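Side-chain contact in E3 SUMO-protein ligase SIZ2 (PDB 6U75), which acts as a PIAS-family SUMO E3 ligase of yeast, promoting attachment of SUMO to target proteins through a zinc-binding SP-RING: residues A[153-158]-A[199-204]. Numbering follows the deposited sequence.
Sequences PKIIKQ and KTDQCK. With ZN (zinc ion), chain C.
Ile155 reaches from an extended linker to the zinc-binding loop and meets Lys199 and Asp201 there. Its CB points toward the loop; chi1 (-68°) sets CG1 beside the backbone N, and chi2 (166°) extends the branch to CD1. Ile155 CG1 passes Asp201 OD1 at 3.3 Å, and Ile155 CD1 lies 3.4 Å from the same OD1, the two side chains running antiparallel past one another. At its tip, Ile155 CD1 rests against the alkyl part of Lys199, 3.9 Å from CG and 4.0 Å from CE, the two side chains crossing at about a right angle. Isoleucine has the length to pass the carboxylate with CG1 and reach the lysine methylenes with CD1.

Lys199 serves two ends: its extended carbon chain offers Ile155 a greasy flank, while NZ is hydrogen-bonded to the backbone O of His205, a zinc ligand. An acid suits position 201, which is exposed: Asp201 OD2 forms a salt bridge with Lys239 while OD1 turns to Ile155. It occupies a type I turn, Thr200 to Cys203, closed by Cys203 N to Thr200 O (3.0 Å). The turn delivers Cys203 SG to the zinc ion at 2.3 Å, alongside His205, Cys226 and Cys229.

Ile155 lies just ahead of helix 157-168, its backbone hydrogen-bonded to Ile240 and Glu242, while Lys199 of strand 197-199 is hydrogen-bonded through its backbone to Lys239; strand 239-240 thus bridges the linker and the SP-RING zinc loop.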
loop_
_atom_site.group_PDB
_atom_site.type_symbol
_atom_site.label_atom_id
_atom_site.label_comp_id
_atom_site.label_asym_id
_atom_site.label_seq_id
_atom_site.Cartn_x
_atom_site.Cartn_y
_atom_site.Cartn_z
ATOM N N PRO A 153 1.253 -0.370 20.957
ATOM C CA PRO A 153 1.919 -1.297 21.880
ATOM C C PRO A 153 2.657 -2.381 21.109
ATOM O O PRO A 153 2.119 -2.969 20.168
ATOM C CB PRO A 153 0.763 -1.870 22.705
ATOM C CG PRO A 153 -0.430 -1.732 21.826
ATOM C CD PRO A 153 -0.216 -0.472 21.039
ATOM N N LYS A 154 3.895 -2.639 21.512
ATOM C CA LYS A 154 4.722 -3.617 20.829
ATOM C C LYS A 154 4.321 -5.034 21.236
ATOM O O LYS A 154 3.526 -5.248 22.154
ATOM C CB LYS A 154 6.199 -3.372 21.140
ATOM C CG LYS A 154 6.615 -1.912 21.027
ATOM C CD LYS A 154 8.106 -1.727 21.252
ATOM C CE LYS A 154 8.490 -0.252 21.242
ATOM N NZ LYS A 154 8.063 0.439 19.991
ATOM N N ILE A 155 4.879 -6.011 20.528
ATOM C CA ILE A 155 4.695 -7.418 20.872
ATOM C C ILE A 155 5.676 -7.747 21.993
ATOM O O ILE A 155 6.892 -7.749 21.788
ATOM C CB ILE A 155 4.908 -8.327 19.656
ATOM C CG1 ILE A 155 3.786 -8.113 18.638
ATOM C CG2 ILE A 155 4.974 -9.786 20.088
ATOM C CD1 ILE A 155 4.070 -8.709 17.275
ATOM N N ILE A 156 5.143 -8.027 23.186
ATOM C CA ILE A 156 5.992 -8.182 24.359
ATOM C C ILE A 156 6.978 -9.331 24.162
ATOM O O ILE A 156 6.697 -10.320 23.471
ATOM C CB ILE A 156 5.139 -8.401 25.621
ATOM C CG1 ILE A 156 4.197 -9.595 25.438
ATOM C CG2 ILE A 156 4.347 -7.143 25.943
ATOM C CD1 ILE A 156 3.446 -9.977 26.696
ATOM N N LYS A 157 8.153 -9.192 24.783
ATOM C CA LYS A 157 9.190 -10.213 24.673
ATOM C C LYS A 157 8.783 -11.513 25.358
ATOM O O LYS A 157 9.226 -12.594 24.946
ATOM C CB LYS A 157 10.502 -9.690 25.264
ATOM C CG LYS A 157 10.387 -9.106 26.671
ATOM C CD LYS A 157 11.688 -8.443 27.105
ATOM C CE LYS A 157 11.478 -7.498 28.281
ATOM N NZ LYS A 157 11.007 -8.196 29.511
ATOM N N GLN A 158 7.952 -11.434 26.401
ATOM C CA GLN A 158 7.476 -12.650 27.052
ATOM C C GLN A 158 6.733 -13.540 26.065
ATOM O O GLN A 158 6.894 -14.766 26.077
ATOM C CB GLN A 158 6.572 -12.300 28.235
ATOM C CG GLN A 158 7.294 -11.689 29.429
ATOM C CD GLN A 158 7.639 -10.227 29.226
ATOM O OE1 GLN A 158 7.429 -9.672 28.149
ATOM N NE2 GLN A 158 8.169 -9.595 30.267
ATOM N N LYS A 199 6.116 -7.058 12.748
ATOM C CA LYS A 199 5.375 -8.185 12.196
ATOM C C LYS A 199 3.934 -8.093 12.685
ATOM O O LYS A 199 3.473 -7.006 13.049
ATOM C CB LYS A 199 6.019 -9.515 12.594
ATOM C CG LYS A 199 5.985 -9.818 14.083
ATOM C CD LYS A 199 6.619 -11.167 14.384
ATOM C CE LYS A 199 6.343 -11.604 15.814
ATOM N NZ LYS A 199 6.944 -12.932 16.118
ATOM N N THR A 200 3.216 -9.212 12.703
ATOM C CA THR A 200 1.847 -9.241 13.190
ATOM C C THR A 200 1.682 -10.383 14.181
ATOM O O THR A 200 2.423 -11.369 14.158
ATOM C CB THR A 200 0.837 -9.408 12.044
ATOM O OG1 THR A 200 0.931 -10.731 11.505
ATOM C CG2 THR A 200 1.105 -8.395 10.941
ATOM N N ASP A 201 0.697 -10.232 15.069
ATOM C CA ASP A 201 0.327 -11.331 15.949
ATOM C C ASP A 201 -0.191 -12.526 15.165
ATOM O O ASP A 201 -0.200 -13.646 15.688
ATOM C CB ASP A 201 -0.729 -10.869 16.954
ATOM C CG ASP A 201 -0.204 -9.812 17.906
ATOM O OD1 ASP A 201 0.990 -9.876 18.266
ATOM O OD2 ASP A 201 -0.985 -8.919 18.294
ATOM N N GLN A 202 -0.616 -12.312 13.920
ATOM C CA GLN A 202 -1.088 -13.394 13.068
ATOM C C GLN A 202 0.053 -14.179 12.436
ATOM O O GLN A 202 -0.197 -15.228 11.832
ATOM C CB GLN A 202 -1.990 -12.841 11.956
ATOM C CG GLN A 202 -2.770 -11.582 12.325
ATOM C CD GLN A 202 -3.572 -11.735 13.603
ATOM O OE1 GLN A 202 -4.398 -12.639 13.729
ATOM N NE2 GLN A 202 -3.325 -10.851 14.563
ATOM N N CYS A 203 1.288 -13.701 12.559
ATOM C CA CYS A 203 2.437 -14.334 11.927
ATOM C C CYS A 203 3.002 -15.420 12.833
ATOM O O CYS A 203 3.242 -15.186 14.022
ATOM C CB CYS A 203 3.514 -13.296 11.612
ATOM S SG CYS A 203 3.140 -12.255 10.182
ATOM N N LYS A 204 3.217 -16.600 12.263
ATOM C CA LYS A 204 3.730 -17.750 13.005
ATOM C C LYS A 204 5.229 -17.911 12.757
ATOM O O LYS A 204 5.702 -18.927 12.243
ATOM C CB LYS A 204 2.962 -19.010 12.613
ATOM C CG LYS A 204 1.446 -18.829 12.572
ATOM C CD LYS A 204 0.868 -18.554 13.954
ATOM C CE LYS A 204 -0.511 -17.923 13.860
ATOM N NZ LYS A 204 -1.132 -17.734 15.201
HETATM ZN ZN ZN C . 4.463 -13.269 8.592
#